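Local coordinates for protein serine hydrolase CCSP0084 (PDB 4I3F) that probably hydrolyses esters and the carbon-carbon bonds of meta-cleavage products as an alpha/beta-hydrolase-fold serine hydrolase of a bacterium that degrades polyaromatic hydrocarbons, at residues G30-F35 against Q88-P93; D80-G85 against D101-Q106. One frame throughout, in Å; residues are numbered along the deposited sequence.

Contact 1: G30-F35 against Q88-P93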
ATOM      1  N   GLY A  30     -17.418   5.483  -8.343  1.00 17.38           N
ATOM      2  CA  GLY A  30     -17.499   6.855  -8.808  1.00 17.86           C
ATOM      3  C   GLY A  30     -17.393   6.940 -10.321  1.00 20.95           C
ATOM      4  O   GLY A  30     -18.127   6.258 -11.032  1.00 18.10           O
ATOM      5  N   SER A  31     -16.463   7.761 -10.809  1.00 15.99           N
ATOM      6  CA  SER A  31     -16.383   8.070 -12.230  1.00 17.85           C
ATOM      7  C   SER A  31     -15.547   7.069 -13.027  1.00 15.23           C
ATOM      8  O   SER A  31     -15.394   7.217 -14.243  1.00 15.96           O
ATOM      9  CB  SER A  31     -15.827   9.481 -12.434  1.00 16.14           C
ATOM     10  OG  SER A  31     -14.544   9.606 -11.843  1.00 17.48           O
ATOM     11  N   PHE A  32     -15.007   6.052 -12.359  1.00 14.30           N
ATOM     12  CA  PHE A  32     -14.178   5.069 -13.050  1.00 15.76           C
ATOM     13  C   PHE A  32     -14.394   3.676 -12.472  1.00 15.53           C
ATOM     14  O   PHE A  32     -15.005   3.533 -11.412  1.00 16.76           O
ATOM     15  CB  PHE A  32     -12.695   5.450 -12.932  1.00 13.82           C
ATOM     16  CG  PHE A  32     -12.196   5.501 -11.525  1.00 13.66           C
ATOM     17  CD1 PHE A  32     -11.508   4.425 -10.981  1.00 15.03           C
ATOM     18  CD2 PHE A  32     -12.428   6.622 -10.729  1.00 16.17           C
ATOM     19  CE1 PHE A  32     -11.061   4.464  -9.674  1.00 11.84           C
ATOM     20  CE2 PHE A  32     -11.973   6.672  -9.419  1.00 13.67           C
ATOM     21  CZ  PHE A  32     -11.291   5.587  -8.886  1.00 13.20           C
ATOM     22  N   ASN A  33     -13.882   2.652 -13.152  1.00 15.51           N
ATOM     23  CA  ASN A  33     -13.975   1.286 -12.633  1.00 18.03           C
ATOM     24  C   ASN A  33     -12.756   0.851 -11.841  1.00 16.86           C
ATOM     25  O   ASN A  33     -11.623   1.161 -12.212  1.00 16.23           O
ATOM     26  CB  ASN A  33     -14.224   0.292 -13.764  1.00 20.63           C
ATOM     27  CG  ASN A  33     -15.630   0.365 -14.292  1.00 28.56           C
ATOM     28  OD1 ASN A  33     -16.581   0.491 -13.527  1.00 33.88           O
ATOM     29  ND2 ASN A  33     -15.775   0.297 -15.612  1.00 36.01           N
ATOM     30  N   THR A  34     -13.001   0.116 -10.760  1.00 12.46           N
ATOM     31  CA  THR A  34     -11.927  -0.453  -9.954  1.00 13.79           C
ATOM     32  C   THR A  34     -11.777  -1.949 -10.211  1.00 16.05           C
ATOM     33  O   THR A  34     -12.754  -2.694 -10.154  1.00 17.40           O
ATOM     34  CB  THR A  34     -12.174  -0.223  -8.457  1.00 15.62           C
ATOM     35  OG1 THR A  34     -11.935   1.154  -8.148  1.00 14.40           O
ATOM     36  CG2 THR A  34     -11.236  -1.082  -7.614  1.00 15.18           C
ATOM     37  N   PHE A  35     -10.554  -2.388 -10.505  1.00 14.81           N
ATOM     38  CA  PHE A  35     -10.296  -3.817 -10.617  1.00 15.76           C
ATOM     39  C   PHE A  35     -10.103  -4.359  -9.210  1.00 14.99           C
ATOM     40  O   PHE A  35      -9.302  -3.827  -8.441  1.00 12.81           O
ATOM     41  CB  PHE A  35      -9.061  -4.084 -11.471  1.00 16.39           C
ATOM     42  CG  PHE A  35      -8.751  -5.546 -11.627  1.00 17.47           C
ATOM     43  CD1 PHE A  35      -9.491  -6.334 -12.501  1.00 17.03           C
ATOM     44  CD2 PHE A  35      -7.735  -6.133 -10.885  1.00 14.87           C
ATOM     45  CE1 PHE A  35      -9.221  -7.680 -12.646  1.00 22.69           C
ATOM     46  CE2 PHE A  35      -7.456  -7.477 -11.023  1.00 18.35           C
ATOM     47  CZ  PHE A  35      -8.199  -8.256 -11.905  1.00 18.58           C
ATOM     48  N   GLN A  88      -7.456   2.320 -14.012  1.00 15.87           N
ATOM     49  CA  GLN A  88      -7.130   3.616 -14.579  0.50 17.32           C
ATOM     50  C   GLN A  88      -8.239   4.636 -14.323  1.00 13.96           C
ATOM     51  O   GLN A  88      -9.426   4.343 -14.462  1.00 16.69           O
ATOM     52  CB  GLN A  88      -6.811   3.485 -16.066  0.50 18.56           C
ATOM     53  CG  GLN A  88      -5.582   2.618 -16.313  0.50 21.57           C
ATOM     54  CD  GLN A  88      -4.345   3.146 -15.599  0.50 22.66           C
ATOM     55  OE1 GLN A  88      -3.878   4.242 -15.886  0.50 14.34           O
ATOM     56  NE2 GLN A  88      -3.810   2.362 -14.665  0.50 20.99           N
ATOM     57  N   HIS A  89      -7.827   5.834 -13.931  1.00 14.28           N
ATOM     58  CA  HIS A  89      -8.768   6.911 -13.663  1.00 12.95           C
ATOM     59  C   HIS A  89      -9.264   7.469 -14.986  1.00 14.13           C
ATOM     60  O   HIS A  89      -8.569   7.408 -16.004  1.00 17.83           O
ATOM     61  CB  HIS A  89      -8.117   8.007 -12.807  1.00 12.52           C
ATOM     62  CG  HIS A  89      -9.104   8.925 -12.154  1.00 12.58           C
ATOM     63  ND1 HIS A  89      -9.535  10.095 -12.739  1.00 20.18           N
ATOM     64  CD2 HIS A  89      -9.746   8.843 -10.963  1.00 13.48           C
ATOM     65  CE1 HIS A  89     -10.407  10.691 -11.944  1.00 21.60           C
ATOM     66  NE2 HIS A  89     -10.546   9.954 -10.856  1.00 15.27           N
ATOM     67  N   ASN A  90     -10.483   7.996 -14.981  1.00 14.55           N
ATOM     68  CA  ASN A  90     -11.114   8.484 -16.194  1.00 16.10           C
ATOM     69  C   ASN A  90     -10.619   9.868 -16.619  1.00 16.44           C
ATOM     70  O   ASN A  90     -10.741  10.241 -17.789  1.00 17.58           O
ATOM     71  CB  ASN A  90     -12.630   8.511 -16.006  1.00 16.20           C
ATOM     72  CG  ASN A  90     -13.058   9.429 -14.879  1.00 15.84           C
ATOM     73  OD1 ASN A  90     -13.653  10.490 -15.110  1.00 28.42           O
ATOM     74  ND2 ASN A  90     -12.769   9.030 -13.658  1.00 14.75           N
ATOM     75  N   CYS A  91     -10.074  10.623 -15.671  1.00 17.37           N
ATOM     76  CA  CYS A  91      -9.643  12.003 -15.918  1.00 16.94           C
ATOM     77  C   CYS A  91      -8.538  12.313 -14.909  1.00 18.93           C
ATOM     78  O   CYS A  91      -8.728  13.094 -13.970  1.00 17.33           O
ATOM     79  CB  CYS A  91     -10.826  12.961 -15.732  1.00 18.73           C
ATOM     80  SG  CYS A  91     -10.789  14.495 -16.698  1.00 80.58           S
ATOM     81  N   PRO A  92      -7.368  11.688 -15.093  1.00 16.31           N
ATOM     82  CA  PRO A  92      -6.302  11.768 -14.089  1.00 14.73           C
ATOM     83  C   PRO A  92      -5.836  13.197 -13.893  1.00 15.39           C
ATOM     84  O   PRO A  92      -5.519  13.876 -14.866  1.00 16.49           O
ATOM     85  CB  PRO A  92      -5.174  10.929 -14.700  1.00 14.77           C
ATOM     86  CG  PRO A  92      -5.440  10.930 -16.177  1.00 16.26           C
ATOM     87  CD  PRO A  92      -6.944  10.972 -16.310  1.00 18.62           C
ATOM     88  N   PRO A  93      -5.814  13.666 -12.642  1.00 16.85           N
ATOM     89  CA  PRO A  93      -5.307  15.017 -12.389  1.00 15.67           C
ATOM     90  C   PRO A  93      -3.800  14.967 -12.187  1.00 18.17           C
ATOM     91  O   PRO A  93      -3.223  13.879 -12.204  1.00 14.93           O
ATOM     92  CB  PRO A  93      -5.975  15.372 -11.064  1.00 16.27           C
ATOM     93  CG  PRO A  93      -5.986  14.057 -10.320  1.00 17.22           C
ATOM     94  CD  PRO A  93      -6.271  13.005 -11.405  1.00 15.80           C
TER
HETATM   95  O   HOH W   1     -10.785   2.005 -14.704  1.00 20.03           O

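Contact 2: D80-G85 against D101-Q106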
ATOM      1  N   ASP A  80      -6.837  -2.801  -7.219  1.00 13.26           N
ATOM      2  CA  ASP A  80      -5.844  -1.938  -7.845  1.00 10.99           C
ATOM      3  C   ASP A  80      -6.259  -0.517  -7.490  1.00 13.63           C
ATOM      4  O   ASP A  80      -7.408  -0.115  -7.698  1.00 12.33           O
ATOM      5  CB  ASP A  80      -5.807  -2.104  -9.369  1.00 11.84           C
ATOM      6  CG  ASP A  80      -5.151  -3.407  -9.820  1.00 16.48           C
ATOM      7  OD1 ASP A  80      -4.660  -4.182  -8.969  1.00 14.40           O
ATOM      8  OD2 ASP A  80      -5.121  -3.653 -11.047  1.00 16.27           O
ATOM      9  N   ILE A  81      -5.327   0.237  -6.927  1.00 13.89           N
ATOM     10  CA  ILE A  81      -5.604   1.599  -6.498  1.00 10.92           C
ATOM     11  C   ILE A  81      -5.661   2.473  -7.748  1.00 15.05           C
ATOM     12  O   ILE A  81      -4.998   2.183  -8.746  1.00 11.87           O
ATOM     13  CB  ILE A  81      -4.542   2.038  -5.463  1.00  8.09           C
ATOM     14  CG1 ILE A  81      -4.686   1.185  -4.201  1.00 12.49           C
ATOM     15  CG2 ILE A  81      -4.670   3.501  -5.092  1.00 13.20           C
ATOM     16  CD1 ILE A  81      -3.559   1.384  -3.202  1.00 11.65           C
ATOM     17  N   ALA A  82      -6.493   3.512  -7.715  1.00 11.39           N
ATOM     18  CA  ALA A  82      -6.741   4.328  -8.898  1.00 10.32           C
ATOM     19  C   ALA A  82      -5.435   4.817  -9.512  1.00 10.56           C
ATOM     20  O   ALA A  82      -4.524   5.253  -8.796  1.00 13.47           O
ATOM     21  CB  ALA A  82      -7.668   5.497  -8.563  1.00  9.45           C
ATOM     22  N   GLY A  83      -5.333   4.704 -10.831  1.00 10.44           N
ATOM     23  CA  GLY A  83      -4.119   5.084 -11.529  1.00 15.60           C
ATOM     24  C   GLY A  83      -3.128   3.944 -11.674  1.00 14.65           C
ATOM     25  O   GLY A  83      -2.159   4.058 -12.430  1.00 16.21           O
ATOM     26  N   PHE A  84      -3.348   2.852 -10.948  1.00 13.29           N
ATOM     27  CA  PHE A  84      -2.442   1.699 -11.010  1.00 12.52           C
ATOM     28  C   PHE A  84      -3.164   0.530 -11.646  1.00 15.48           C
ATOM     29  O   PHE A  84      -4.386   0.433 -11.546  1.00 13.98           O
ATOM     30  CB  PHE A  84      -2.009   1.257  -9.610  1.00 12.44           C
ATOM     31  CG  PHE A  84      -1.100   2.227  -8.910  1.00 12.85           C
ATOM     32  CD1 PHE A  84       0.275   2.110  -9.032  1.00 16.05           C
ATOM     33  CD2 PHE A  84      -1.621   3.239  -8.111  1.00 13.26           C
ATOM     34  CE1 PHE A  84       1.128   2.993  -8.379  1.00 16.58           C
ATOM     35  CE2 PHE A  84      -0.778   4.129  -7.456  1.00 13.10           C
ATOM     36  CZ  PHE A  84       0.598   4.007  -7.597  1.00 17.17           C
ATOM     37  N   GLY A  85      -2.406  -0.363 -12.278  1.00 14.27           N
ATOM     38  CA  GLY A  85      -2.951  -1.602 -12.813  1.00 21.70           C
ATOM     39  C   GLY A  85      -4.168  -1.411 -13.692  1.00 22.15           C
ATOM     40  O   GLY A  85      -4.144  -0.606 -14.616  1.00 21.01           O
ATOM     41  N   ASP A 101      -6.988  12.516  -2.556  1.00 12.81           N
ATOM     42  CA  ASP A 101      -8.439  12.712  -2.508  1.00 13.67           C
ATOM     43  C   ASP A 101      -9.163  11.603  -3.275  1.00 14.09           C
ATOM     44  O   ASP A 101     -10.127  11.014  -2.781  1.00 15.42           O
ATOM     45  CB  ASP A 101      -8.818  14.083  -3.076  1.00 16.27           C
ATOM     46  CG  ASP A 101      -8.396  15.239  -2.174  1.00 22.85           C
ATOM     47  OD1 ASP A 101      -8.149  15.008  -0.971  1.00 21.68           O
ATOM     48  OD2 ASP A 101      -8.323  16.382  -2.679  1.00 23.23           O
ATOM     49  N   ILE A 102      -8.672  11.316  -4.478  1.00 11.51           N
ATOM     50  CA  ILE A 102      -9.198  10.229  -5.306  1.00 10.28           C
ATOM     51  C   ILE A 102      -9.049   8.847  -4.648  1.00 12.07           C
ATOM     52  O   ILE A 102      -9.984   8.034  -4.684  1.00 14.19           O
ATOM     53  CB  ILE A 102      -8.516  10.219  -6.700  1.00 11.58           C
ATOM     54  CG1 ILE A 102      -9.094  11.315  -7.587  1.00 13.31           C
ATOM     55  CG2 ILE A 102      -8.669   8.859  -7.369  1.00 13.02           C
ATOM     56  CD1 ILE A 102      -8.283  11.592  -8.855  1.00 14.55           C
ATOM     57  N   TRP A 103      -7.881   8.579  -4.073  1.00 10.45           N
ATOM     58  CA  TRP A 103      -7.604   7.277  -3.451  1.00  9.69           C
ATOM     59  C   TRP A 103      -8.495   7.026  -2.233  1.00 12.25           C
ATOM     60  O   TRP A 103      -8.991   5.908  -2.036  1.00 11.03           O
ATOM     61  CB  TRP A 103      -6.123   7.174  -3.085  1.00 12.82           C
ATOM     62  CG  TRP A 103      -5.221   7.120  -4.301  1.00 13.85           C
ATOM     63  CD1 TRP A 103      -5.531   6.590  -5.522  1.00 11.39           C
ATOM     64  CD2 TRP A 103      -3.882   7.633  -4.414  1.00 12.86           C
ATOM     65  NE1 TRP A 103      -4.461   6.719  -6.379  1.00 11.28           N
ATOM     66  CE2 TRP A 103      -3.440   7.363  -5.727  1.00 12.16           C
ATOM     67  CE3 TRP A 103      -3.014   8.293  -3.533  1.00  9.87           C
ATOM     68  CZ2 TRP A 103      -2.166   7.726  -6.181  1.00 11.61           C
ATOM     69  CZ3 TRP A 103      -1.751   8.656  -3.986  1.00 10.70           C
ATOM     70  CH2 TRP A 103      -1.342   8.379  -5.297  1.00 10.27           C
ATOM     71  N   VAL A 104      -8.707   8.066  -1.429  1.00 11.31           N
ATOM     72  CA  VAL A 104      -9.603   7.973  -0.279  1.00 12.28           C
ATOM     73  C   VAL A 104     -11.032   7.694  -0.751  1.00 11.90           C
ATOM     74  O   VAL A 104     -11.655   6.729  -0.303  1.00 11.88           O
ATOM     75  CB  VAL A 104      -9.524   9.243   0.612  1.00 13.78           C
ATOM     76  CG1 VAL A 104     -10.643   9.267   1.659  1.00 13.27           C
ATOM     77  CG2 VAL A 104      -8.151   9.318   1.295  1.00 14.33           C
ATOM     78  N   GLN A 105     -11.550   8.507  -1.672  1.00 14.91           N
ATOM     79  CA  GLN A 105     -12.929   8.321  -2.122  1.00 12.25           C
ATOM     80  C   GLN A 105     -13.121   6.971  -2.819  1.00 12.68           C
ATOM     81  O   GLN A 105     -14.181   6.348  -2.709  1.00 13.60           O
ATOM     82  CB  GLN A 105     -13.402   9.477  -3.021  1.00 12.44           C
ATOM     83  CG  GLN A 105     -14.905   9.467  -3.277  1.00 19.16           C
ATOM     84  CD  GLN A 105     -15.716   9.608  -1.994  1.00 23.61           C
ATOM     85  OE1 GLN A 105     -15.462  10.499  -1.186  1.00 24.78           O
ATOM     86  NE2 GLN A 105     -16.702   8.734  -1.810  1.00 21.34           N
ATOM     87  N   GLN A 106     -12.096   6.510  -3.528  1.00 11.74           N
ATOM     88  CA  GLN A 106     -12.168   5.202  -4.176  1.00 12.96           C
ATOM     89  C   GLN A 106     -12.483   4.087  -3.173  1.00 12.08           C
ATOM     90  O   GLN A 106     -13.311   3.210  -3.443  1.00 12.21           O
ATOM     91  CB  GLN A 106     -10.859   4.881  -4.906  1.00 10.04           C
ATOM     92  CG  GLN A 106     -10.861   3.477  -5.543  1.00  9.59           C
ATOM     93  CD  GLN A 106      -9.507   3.063  -6.079  1.00  9.88           C
ATOM     94  OE1 GLN A 106      -8.474   3.599  -5.673  1.00 13.71           O
ATOM     95  NE2 GLN A 106      -9.501   2.093  -6.989  1.00 10.60           N
TER

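Contact 1: G30-F35 against Q88-P93
S31, F32 and N90 share one first torsion, which sets OG of S31 and CG of F32 and of N90 between their own backbone N and carbonyl carbon; it directs S31 and F32 toward the 88-93 loop and N90 back toward S31. The amide ND2 of N90 donates to OG of S31 at 2.6 Å. The bond is short but bent, 131° at the hydrogen, and the hydroxyl sits 32° out of the amide plane. Beside it F32 places its ring against H89: CE2 of F32 lies 3.5 Å from CD2 of H89, the ring planes inclined at 45°. ND2 of N90 also sits over a face of the H89 ring, offset toward the rim, while N of C91 donates to ND1 of H89 at 3.0 Å, tilted from the ring plane. A water bridges the backbones, donating to O of N33 (2.8 Å) and O of Q88 (2.7 Å). An alanine in place of F32 would strip the H89 imidazole of its aromatic neighbour and is likely to leave that ring less firmly placed. The chemistry implies a surface join between the start of strand 32-39, with the turn before it, and the loop leading from strand 75-79 to helix 96-113, its water letting two carbonyl acceptors face each other.

Contact 2: D80-G85 against D101-Q106
In this alpha/beta hydrolase fold the loop leaving strand 75-79 meets the helix that follows it, 96-113, and the meeting illustrates how side chains of a helix can read the backbone of a turn. Three hydrogen bonds join them. Q106 reaches out with an extended chain, CG anti to the backbone N (chi1 177°), and its amide grips the loop twice: OE1 accepts from N of A82 at 2.8 Å, while NE2 donates to O of D80 at 3.1 Å, lying in that carbonyl's plane on a lone pair. The indole of W103 supplies the third bond, NE1 to O of A82 at 2.8 Å, with the acceptor almost in the ring plane. Both polar backbone atoms of buried A82 are thus satisfied by helix side chains.

Apolar contacts fill in around these bonds. CG2 of I81 sits over one face of W103 in a CH-pi contact, 3.6 Å from the centroid of the five-membered ring, and CB of A82 packs on CG2 of I102 at 3.7 Å. F84 turns its ring edge toward CZ2 of W103.

Within the loop, residues I81 to F84 form a type II beta turn. G83 has a positive phi, and a CB there would jam against the carbonyl of A82. The turn is closed by N of F84 donating to O of I81 at 2.8 Å.

Contacts 1 and 2 lie on the same side of the chain's centre, about 18 Å and 11 Å from it, with their own centres about 8 Å apart and segments that alternate along the chain. Q106 joins them: besides its bonds in contact 2, its NE2 probably bonds OG1 of T34 at 2.9 Å. A second probable bond runs from N of D80 to O of F35, also 2.9 Å. CD1 of I102 packs 3.4 Å from NE2 of H89 and 3.5 Å from CD of P93. Contact 1 stays at the surface, whereas contact 2 runs inward, where the side chain of I81 touches M126, in a GxSxG sequence consistent with a nucleophile elbow. The bound sodium ion is remote, about 14 Å from the Q106 side chain.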